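Local coordinates for putative hexose oxidase (Nonomuraea sp. ATCC 39727, PDB 5AWV), which probably oxidises a sugar of glycopeptide antibiotics such as teicoplanin, using a covalently attached FAD, at residues Ala260-Ala265 with Val337-Val342; Arg269-His274 with Arg378-Val383; Asn299-Pro302 with Glu306-Phe309. One frame throughout, in Å; residues are numbered along the deposited sequence.

Contact 1: Ala260-Ala265 with Val337-Val342; sequences AGMTEA and VPPAEV. With T55 (8-methylnonanoic acid), chain B; MAN (alpha-D-mannopyranose), chain C.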
loop_
_atom_site.group_PDB
_atom_site.type_symbol
_atom_site.label_atom_id
_atom_site.label_comp_id
_atom_site.label_asym_id
_atom_site.label_seq_id
_atom_site.Cartn_x
_atom_site.Cartn_y
_atom_site.Cartn_z
ATOM N N ALA A 260 33.375 -4.732 -1.170
ATOM C CA ALA A 260 34.861 -4.705 -1.345
ATOM C C ALA A 260 35.385 -6.079 -1.732
ATOM O O ALA A 260 36.137 -6.228 -2.671
ATOM C CB ALA A 260 35.550 -4.183 -0.090
ATOM N N GLY A 261 34.898 -7.110 -1.100
ATOM C CA GLY A 261 35.296 -8.427 -1.497
ATOM C C GLY A 261 34.566 -9.075 -2.643
ATOM O O GLY A 261 34.880 -10.199 -2.946
ATOM N N MET A 262 33.586 -8.412 -3.278
ATOM C CA MET A 262 32.716 -9.095 -4.265
ATOM C C MET A 262 33.219 -8.985 -5.749
ATOM O O MET A 262 33.096 -7.954 -6.355
ATOM C CB MET A 262 31.268 -8.492 -4.108
ATOM C CG MET A 262 30.092 -9.157 -4.861
ATOM S SD MET A 262 29.603 -10.772 -4.204
ATOM C CE MET A 262 28.980 -10.434 -2.557
ATOM N N THR A 263 33.757 -10.046 -6.351
ATOM C CA THR A 263 34.116 -10.025 -7.759
ATOM C C THR A 263 32.865 -10.110 -8.637
ATOM O O THR A 263 31.817 -10.544 -8.183
ATOM C CB THR A 263 35.047 -11.191 -8.111
ATOM O OG1 THR A 263 34.450 -12.454 -7.760
ATOM C CG2 THR A 263 36.368 -10.995 -7.349
ATOM N N GLU A 264 33.052 -9.823 -9.908
ATOM C CA GLU A 264 32.059 -10.041 -10.933
ATOM C C GLU A 264 31.538 -11.477 -10.940
ATOM O O GLU A 264 30.314 -11.729 -10.982
ATOM C CB GLU A 264 32.607 -9.607 -12.257
ATOM C CG GLU A 264 31.600 -9.565 -13.399
ATOM C CD GLU A 264 32.183 -8.880 -14.648
ATOM O OE1 GLU A 264 31.612 -9.131 -15.762
ATOM O OE2 GLU A 264 33.192 -8.053 -14.545
ATOM N N ALA A 265 32.445 -12.426 -10.762
ATOM C CA ALA A 265 32.056 -13.807 -10.633
ATOM C C ALA A 265 31.248 -14.244 -9.397
ATOM O O ALA A 265 30.287 -15.041 -9.505
ATOM C CB ALA A 265 33.283 -14.762 -10.826
ATOM N N VAL A 337 30.141 -17.983 -2.407
ATOM C CA VAL A 337 30.067 -16.518 -2.356
ATOM C C VAL A 337 30.882 -16.061 -1.128
ATOM O O VAL A 337 30.359 -15.939 -0.028
ATOM C CB VAL A 337 28.603 -15.972 -2.245
ATOM C CG1 VAL A 337 28.529 -14.458 -2.157
ATOM C CG2 VAL A 337 27.756 -16.425 -3.438
ATOM N N PRO A 338 32.166 -15.726 -1.337
ATOM C CA PRO A 338 33.004 -15.581 -0.147
ATOM C C PRO A 338 32.655 -14.420 0.749
ATOM O O PRO A 338 32.708 -14.566 1.962
ATOM C CB PRO A 338 34.406 -15.420 -0.737
ATOM C CG PRO A 338 34.348 -16.193 -2.021
ATOM C CD PRO A 338 32.978 -15.824 -2.569
ATOM N N PRO A 339 32.264 -13.257 0.175
ATOM C CA PRO A 339 32.099 -12.089 1.051
ATOM C C PRO A 339 30.743 -11.964 1.763
ATOM O O PRO A 339 30.240 -10.844 1.826
ATOM C CB PRO A 339 32.323 -10.893 0.088
ATOM C CG PRO A 339 31.940 -11.407 -1.245
ATOM C CD PRO A 339 32.189 -12.891 -1.256
ATOM N N ALA A 340 30.187 -13.085 2.268
ATOM C CA ALA A 340 28.905 -13.165 3.032
ATOM C C ALA A 340 29.175 -13.360 4.560
ATOM O O ALA A 340 29.967 -14.193 4.900
ATOM C CB ALA A 340 28.084 -14.328 2.499
ATOM N N GLU A 341 28.528 -12.602 5.434
ATOM C CA GLU A 341 28.550 -12.729 6.895
ATOM C C GLU A 341 27.139 -13.151 7.452
ATOM O O GLU A 341 26.114 -12.529 7.139
ATOM C CB GLU A 341 28.960 -11.386 7.516
ATOM C CG GLU A 341 29.138 -11.397 9.045
ATOM C CD GLU A 341 27.933 -11.008 9.939
ATOM O OE1 GLU A 341 27.842 -11.538 11.083
ATOM O OE2 GLU A 341 27.099 -10.147 9.566
ATOM N N VAL A 342 27.082 -14.216 8.231
ATOM C CA VAL A 342 25.856 -14.842 8.718
ATOM C C VAL A 342 25.825 -14.853 10.249
ATOM O O VAL A 342 26.517 -15.617 10.880
ATOM C CB VAL A 342 25.753 -16.272 8.232
ATOM C CG1 VAL A 342 24.428 -16.915 8.675
ATOM C CG2 VAL A 342 25.951 -16.314 6.724
HETATM C CAD T55 B . 30.985 -15.055 -12.710
HETATM C CAE T55 B . 31.344 -15.839 -13.905
HETATM C CAG T55 B . 30.825 -17.207 -13.484
HETATM C CAH T55 B . 31.600 -17.933 -12.338
HETATM C CAI T55 B . 31.121 -19.331 -12.008
HETATM C CAJ T55 B . 31.778 -20.083 -10.842
HETATM C CAK T55 B . 31.132 -21.456 -10.782
HETATM C CAL T55 B . 31.623 -22.571 -9.867
HETATM C CAF T55 B . 30.780 -14.916 -15.019
HETATM C C T55 B . 30.906 -23.884 -10.212
HETATM O O T55 B . 30.358 -24.057 -11.275
HETATM C C1 MAN C . 33.328 -7.225 -20.745
HETATM C C2 MAN C . 32.512 -7.949 -19.666
HETATM C C3 MAN C . 31.525 -6.988 -19.021
HETATM C C4 MAN C . 32.290 -5.746 -18.491
HETATM C C5 MAN C . 33.049 -4.983 -19.625
HETATM C C6 MAN C . 33.746 -3.688 -19.091
HETATM O O2 MAN C . 33.363 -8.410 -18.688
HETATM O O3 MAN C . 30.785 -7.684 -17.913
HETATM O O4 MAN C . 31.305 -4.956 -17.981
HETATM O O5 MAN C . 33.959 -5.916 -20.289
HETATM O O6 MAN C . 35.013 -4.028 -18.445
#
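Pro339 lays its ring across the end of the Met262 side chain, the two meeting at about a right angle. The tightest approach is from Met262 CE to Pro339 CG, 3.4 Å, which is closer than usual van der Waals contact between carbons. Sulfur follows its methyl group, with Met262 SD 3.8 Å from Pro339 CG. With CG of Met262 anti to the backbone nitrogen (chi1 -171°), two bends, at chi2 (71°) and chi3 (65°), turn the thioether and bring CE against the CG corner of the ring. The same methyl carbon reaches Val337, with Met262 CE 4.1 Å from Val337 CG1. Beside them the backbones come close, because Gly261 brings no side chain to the interface; its CA is 5.5 Å from the CA of Pro339, and Gly261 O lies 3.6 Å from Pro339 CG.

Around these groups, Phe257 and Phe267 pack on Met262, while Leu270 packs on Val337. Asp258 is bonded to both segments, taking a hydrogen bond from Ala260 N on its carboxylate and sharing a backbone bond with Pro339. After Met262 the chain enters helix 264-280, whose first turn is N-capped by Thr263 through OG1 to Ala266 N. From that turn Glu264 extends away from the proline, and its OE1 accepts a 2.7 Å hydrogen bond from O3 of the bound mannose. Glu264 also belongs to the pocket of the 8-methylnonanoic acid chain, whose modelled fit at Ala265 is doubtful.

The chemistry is therefore divided: between the two segments the meeting is mainly apolar, methionine and ring carbons with one backbone carbonyl alongside, joining the loop that leads into helix 264-280 to the loop that leads into edge strand 340-349, whereas the carboxylate is directed to the glycopeptide sugar.

Contact 2: Arg269-His274 with Arg378-Val383; sequences RLLRNH and RQIQAV. With N1L (2-amino-2-deoxy-beta-D-glucopyranuronic acid), chain D; MAN (alpha-D-mannopyranose), chain C.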
loop_
_atom_site.group_PDB
_atom_site.type_symbol
_atom_site.label_atom_id
_atom_site.label_comp_id
_atom_site.label_asym_id
_atom_site.label_seq_id
_atom_site.Cartn_x
_atom_site.Cartn_y
_atom_site.Cartn_z
ATOM N N ARG A 269 27.461 -15.566 -9.217
ATOM C CA ARG A 269 27.112 -16.760 -8.477
ATOM C C ARG A 269 25.986 -16.541 -7.423
ATOM O O ARG A 269 25.057 -17.352 -7.296
ATOM C CB ARG A 269 28.364 -17.351 -7.818
ATOM C CG ARG A 269 28.126 -18.648 -7.111
ATOM C CD ARG A 269 27.755 -19.757 -8.085
ATOM N NE ARG A 269 27.439 -20.954 -7.332
ATOM C CZ ARG A 269 28.351 -21.732 -6.754
ATOM N NH1 ARG A 269 29.671 -21.454 -6.796
ATOM N NH2 ARG A 269 27.953 -22.815 -6.109
ATOM N N LEU A 270 26.087 -15.497 -6.669
ATOM C CA LEU A 270 25.082 -15.125 -5.672
ATOM C C LEU A 270 23.638 -14.989 -6.287
ATOM O O LEU A 270 22.694 -15.570 -5.792
ATOM C CB LEU A 270 25.472 -13.797 -4.990
ATOM C CG LEU A 270 24.448 -13.179 -4.013
ATOM C CD1 LEU A 270 24.167 -14.079 -2.841
ATOM C CD2 LEU A 270 24.961 -11.894 -3.475
ATOM N N LEU A 271 23.522 -14.164 -7.302
ATOM C CA LEU A 271 22.215 -13.953 -7.973
ATOM C C LEU A 271 21.694 -15.200 -8.627
ATOM O O LEU A 271 20.482 -15.436 -8.520
ATOM C CB LEU A 271 22.231 -12.766 -8.919
ATOM C CG LEU A 271 21.997 -11.436 -8.238
ATOM C CD1 LEU A 271 23.127 -11.033 -7.296
ATOM C CD2 LEU A 271 21.754 -10.407 -9.318
ATOM N N ARG A 272 22.581 -16.100 -9.151
ATOM C CA ARG A 272 22.122 -17.370 -9.653
ATOM C C ARG A 272 21.646 -18.275 -8.562
ATOM O O ARG A 272 20.617 -18.905 -8.698
ATOM C CB ARG A 272 23.126 -18.121 -10.558
ATOM C CG ARG A 272 23.539 -17.294 -11.768
ATOM C CD ARG A 272 24.555 -18.016 -12.595
ATOM N NE ARG A 272 25.164 -17.077 -13.569
ATOM C CZ ARG A 272 25.734 -17.457 -14.708
ATOM N NH1 ARG A 272 25.749 -18.781 -15.071
ATOM N NH2 ARG A 272 26.287 -16.504 -15.505
ATOM N N ASN A 273 22.429 -18.400 -7.508
ATOM C CA ASN A 273 22.061 -19.212 -6.341
ATOM C C ASN A 273 20.626 -18.843 -5.819
ATOM O O ASN A 273 19.795 -19.687 -5.565
ATOM C CB ASN A 273 23.023 -18.926 -5.184
ATOM C CG ASN A 273 24.378 -19.614 -5.292
ATOM O OD1 ASN A 273 25.266 -19.337 -4.495
ATOM N ND2 ASN A 273 24.555 -20.431 -6.271
ATOM N N HIS A 274 20.482 -17.568 -5.545
ATOM C CA HIS A 274 19.289 -16.983 -4.982
ATOM C C HIS A 274 18.104 -17.200 -5.891
ATOM O O HIS A 274 17.103 -17.681 -5.454
ATOM C CB HIS A 274 19.508 -15.499 -4.734
ATOM C CG HIS A 274 18.270 -14.757 -4.316
ATOM N ND1 HIS A 274 17.445 -14.114 -5.227
ATOM C CD2 HIS A 274 17.699 -14.579 -3.098
ATOM C CE1 HIS A 274 16.418 -13.576 -4.598
ATOM N NE2 HIS A 274 16.566 -13.810 -3.312
ATOM N N ARG A 378 22.660 -12.629 -18.752
ATOM C CA ARG A 378 22.850 -11.318 -19.370
ATOM C C ARG A 378 22.233 -10.211 -18.563
ATOM O O ARG A 378 22.764 -9.127 -18.436
ATOM C CB ARG A 378 22.302 -11.324 -20.782
ATOM C CG ARG A 378 22.966 -12.419 -21.643
ATOM C CD ARG A 378 22.528 -12.422 -23.105
ATOM N NE ARG A 378 23.043 -11.265 -23.811
ATOM C CZ ARG A 378 22.884 -11.020 -25.106
ATOM N NH1 ARG A 378 22.243 -11.890 -25.909
ATOM N NH2 ARG A 378 23.381 -9.898 -25.611
ATOM N N GLN A 379 21.141 -10.526 -17.898
ATOM C CA GLN A 379 20.496 -9.593 -16.985
ATOM C C GLN A 379 21.297 -9.398 -15.744
ATOM O O GLN A 379 21.434 -8.293 -15.256
ATOM C CB GLN A 379 19.069 -10.061 -16.672
ATOM C CG GLN A 379 18.108 -9.922 -17.894
ATOM C CD GLN A 379 16.681 -10.350 -17.597
ATOM O OE1 GLN A 379 15.747 -9.608 -17.849
ATOM N NE2 GLN A 379 16.514 -11.512 -17.086
ATOM N N ILE A 380 21.876 -10.482 -15.223
ATOM C CA ILE A 380 22.710 -10.301 -14.056
ATOM C C ILE A 380 23.940 -9.414 -14.399
ATOM O O ILE A 380 24.378 -8.614 -13.561
ATOM C CB ILE A 380 23.128 -11.649 -13.466
ATOM C CG1 ILE A 380 21.877 -12.343 -12.873
ATOM C CG2 ILE A 380 24.241 -11.539 -12.487
ATOM C CD1 ILE A 380 22.087 -13.757 -12.499
ATOM N N GLN A 381 24.508 -9.639 -15.580
ATOM C CA GLN A 381 25.611 -8.807 -16.070
ATOM C C GLN A 381 25.229 -7.324 -16.020
ATOM O O GLN A 381 25.987 -6.486 -15.553
ATOM C CB GLN A 381 25.996 -9.244 -17.496
ATOM C CG GLN A 381 27.331 -8.651 -18.014
ATOM C CD GLN A 381 27.651 -8.957 -19.504
ATOM O OE1 GLN A 381 26.751 -8.962 -20.376
ATOM N NE2 GLN A 381 28.963 -9.192 -19.816
ATOM N N ALA A 382 24.027 -7.008 -16.539
ATOM C CA ALA A 382 23.528 -5.635 -16.565
ATOM C C ALA A 382 23.330 -5.060 -15.179
ATOM O O ALA A 382 23.705 -3.907 -14.944
ATOM C CB ALA A 382 22.252 -5.547 -17.367
ATOM N N VAL A 383 22.821 -5.876 -14.238
ATOM C CA VAL A 383 22.729 -5.387 -12.880
ATOM C C VAL A 383 24.146 -5.025 -12.298
ATOM O O VAL A 383 24.352 -3.969 -11.671
ATOM C CB VAL A 383 22.027 -6.418 -11.977
ATOM C CG1 VAL A 383 22.112 -6.034 -10.562
ATOM C CG2 VAL A 383 20.556 -6.621 -12.399
HETATM C C1 N1L D . 23.358 -14.898 -27.656
HETATM C C2 N1L D . 23.141 -15.547 -29.115
HETATM C C3 N1L D . 21.619 -15.364 -29.579
HETATM C C4 N1L D . 20.630 -15.722 -28.460
HETATM C C5 N1L D . 21.025 -14.944 -27.152
HETATM C C6 N1L D . 19.941 -15.099 -26.052
HETATM N N2 N1L D . 23.906 -15.384 -30.190
HETATM O O3 N1L D . 21.516 -16.264 -30.693
HETATM O O4 N1L D . 19.327 -15.281 -28.971
HETATM O O5 N1L D . 22.383 -15.367 -26.671
HETATM O O6B N1L D . 20.365 -14.300 -24.916
HETATM O O6A N1L D . 19.725 -16.496 -25.779
HETATM C C1 MAN C . 33.328 -7.225 -20.745
HETATM C C2 MAN C . 32.512 -7.949 -19.666
HETATM C C3 MAN C . 31.525 -6.988 -19.021
HETATM C C4 MAN C . 32.290 -5.746 -18.491
HETATM C C5 MAN C . 33.049 -4.983 -19.625
HETATM C C6 MAN C . 33.746 -3.688 -19.091
HETATM O O2 MAN C . 33.363 -8.410 -18.688
HETATM O O3 MAN C . 30.785 -7.684 -17.913
HETATM O O4 MAN C . 31.305 -4.956 -17.981
HETATM O O5 MAN C . 33.959 -5.916 -20.289
HETATM O O6 MAN C . 35.013 -4.028 -18.445
#
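Leu271 and Ile380 mark the nearest backbone approach of two helical segments, with their CA atoms 7.1 Å apart and both CB bonds directed at the facing helix. Hydrogen bonds such as Asn273 N to Arg269 O (2.8 Å) and Ala382 N to Arg378 O (3.1 Å) confirm regular helix on each side. This is helix-helix packing between 264-280 and 377-387 on one face of the seven-stranded antiparallel sheet, in an FAD-linked oxidoreductase of the berberine-bridge-like family; His274 and Val383 both touch strand 395-402, at Leu400 and Val398.

The buried centre is aliphatic. Leu271 and Ile380 slide past one another in opposite directions, and Ile380 CD1 comes 3.7 Å from Leu271 CB. With chi1 of Ile380 at -68°, CG1 stands opposite the carbonyl carbon and carries CD1 to the other helix, where it also lies 3.9 Å from Arg272 CG. Arg272 thus packs with its methylene stem, the chain extended from CG to NE. Its polar end works elsewhere: NE pairs with Asp377 in a salt bridge, NH2 bonds to the backbone of one bound peptide and NH1 to that of another.

On the second helix two side chains each meet a bound sugar. The Arg378 guanidinium meets the aminoglucuronic acid at its edge, NH1 donating to O6B at 3.2 Å with a fairly straight angle of 159°; NH1 also makes a salt bridge with Glu455. One turn along, the extended Gln381 side chain reaches the mannose, where Gln381 NE2 donates a weak hydrogen bond to O3 at 3.0 Å, bent to 138°.

Contact 3: Asn299-Pro302 with Glu306-Phe309; sequences NEVP and ESGF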
loop_
_atom_site.group_PDB
_atom_site.type_symbol
_atom_site.label_atom_id
_atom_site.label_comp_id
_atom_site.label_asym_id
_atom_site.label_seq_id
_atom_site.Cartn_x
_atom_site.Cartn_y
_atom_site.Cartn_z
ATOM N N ASN A 299 24.011 0.248 -2.456
ATOM C CA ASN A 299 25.193 0.905 -1.835
ATOM C C ASN A 299 24.927 1.224 -0.360
ATOM O O ASN A 299 23.756 1.298 0.128
ATOM C CB ASN A 299 25.721 2.124 -2.637
ATOM C CG ASN A 299 24.737 3.292 -2.643
ATOM O OD1 ASN A 299 23.548 3.104 -2.854
ATOM N ND2 ASN A 299 25.211 4.475 -2.342
ATOM N N GLU A 300 26.032 1.356 0.371
ATOM C CA GLU A 300 26.016 1.671 1.832
ATOM C C GLU A 300 25.846 3.173 2.030
ATOM O O GLU A 300 26.595 3.954 1.458
ATOM C CB GLU A 300 27.336 1.312 2.523
ATOM C CG GLU A 300 28.058 0.068 2.028
ATOM C CD GLU A 300 27.837 -1.125 2.928
ATOM O OE1 GLU A 300 28.163 -1.019 4.141
ATOM O OE2 GLU A 300 27.357 -2.161 2.405
ATOM N N VAL A 301 24.874 3.562 2.839
ATOM C CA VAL A 301 24.601 4.936 3.145
ATOM C C VAL A 301 24.640 5.122 4.688
ATOM O O VAL A 301 23.737 4.632 5.397
ATOM C CB VAL A 301 23.225 5.379 2.580
ATOM C CG1 VAL A 301 22.952 6.855 2.883
ATOM C CG2 VAL A 301 23.141 5.109 1.074
ATOM N N PRO A 302 25.648 5.876 5.206
ATOM C CA PRO A 302 25.884 6.204 6.632
ATOM C C PRO A 302 24.795 5.929 7.677
ATOM O O PRO A 302 24.917 4.939 8.424
ATOM C CB PRO A 302 26.213 7.684 6.561
ATOM C CG PRO A 302 27.054 7.760 5.332
ATOM C CD PRO A 302 26.557 6.687 4.376
ATOM N N GLU A 306 18.584 0.615 6.222
ATOM C CA GLU A 306 18.056 -0.300 5.216
ATOM C C GLU A 306 18.951 -0.261 3.964
ATOM O O GLU A 306 18.663 -0.885 2.950
ATOM C CB GLU A 306 16.604 0.122 4.914
ATOM C CG GLU A 306 15.524 -0.961 4.845
ATOM C CD GLU A 306 15.401 -1.960 6.018
ATOM O OE1 GLU A 306 14.440 -1.883 6.830
ATOM O OE2 GLU A 306 16.180 -2.931 6.042
ATOM N N SER A 307 20.054 0.464 4.026
ATOM C CA SER A 307 20.943 0.553 2.894
ATOM C C SER A 307 21.901 -0.597 2.913
ATOM O O SER A 307 21.885 -1.404 3.825
ATOM C CB SER A 307 21.670 1.908 2.908
ATOM O OG SER A 307 22.771 1.928 3.806
ATOM N N GLY A 308 22.722 -0.700 1.894
ATOM C CA GLY A 308 23.720 -1.745 1.824
ATOM C C GLY A 308 23.282 -2.966 1.065
ATOM O O GLY A 308 22.269 -2.959 0.332
ATOM N N PHE A 309 24.119 -3.979 1.196
ATOM C CA PHE A 309 24.088 -5.198 0.453
ATOM C C PHE A 309 23.818 -6.277 1.475
ATOM O O PHE A 309 24.713 -6.658 2.234
ATOM C CB PHE A 309 25.447 -5.378 -0.231
ATOM C CG PHE A 309 25.466 -6.377 -1.371
ATOM C CD1 PHE A 309 24.421 -7.331 -1.596
ATOM C CD2 PHE A 309 26.553 -6.422 -2.207
ATOM C CE1 PHE A 309 24.520 -8.235 -2.578
ATOM C CE2 PHE A 309 26.600 -7.291 -3.278
ATOM C CZ PHE A 309 25.576 -8.211 -3.477
HETATM O O HOH W 1 26.578 -4.427 2.956
#
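A chi1 of 80° swings the hydroxyl of Ser307 between its own backbone nitrogen and carbonyl carbon, and there it meets Val301. Val301 N donates to Ser307 OG at 2.8 Å with an N-H...O angle of 160°, so the bond is short and nearly straight. The hydroxyl is also hydrogen-bonded to Met304 O within the intervening turn. Next to this bond, Val301 CB lies 3.8 Å from Ser307 CB.

The second cross-link is between backbones. Gly308 N donates to Asn299 O at 2.9 Å, approaching from above the carbonyl plane, 54° out of it. Gly308 has a positive phi, a conformation in which any CB would jam against the carbonyl oxygen of Ser307 and lie close to Glu300 OE2; lacking one, its CA comes within 4.1 Å of the CA of Glu300. The Glu300 side chain starts away from the facing segment but bends at chi2, which returns OE2 to 3.7 Å from Gly308 CA. A water accepts a hydrogen bond from Phe309 N at 3.1 Å; it lies only 2.5 Å from Glu300 OE2, so the proton arrangement of this bridge is doubtful.

Outside partners fix both ends. The Asn299 amide bonds through OD1 to Gly396 N and through ND2 to Asp394 O, while the Glu306 carboxylate accepts hydrogen bonds from the backbone of the bound peptide. Taken together, the two direct bonds close the base of a ten-residue loop in a beta hairpin, the one joining the neighbouring antiparallel strands 291-298 and 309-316 beside the glycopeptide site.

Overall arrangement
From the N terminus, residues 260-265, which lead into helix 264-280, open contact 1 and, a few residues on, 269-274 within that helix open contact 2. The chain then makes the hairpin whose loop is closed by contact 3, so contact 3 is nested within the spans of both others. Contact 1 closes next, at 337-342, and contact 2 only at 378-383; because their segments alternate, these two spans cross. Phe309 of contact 3 packs against both Met262 of contact 1 and Leu270 of contact 2, and Val337 also meets Leu270. The set thereby ties the edge strand 340-349, the central strands 291-298 and 309-316, and helices 264-280 and 377-387.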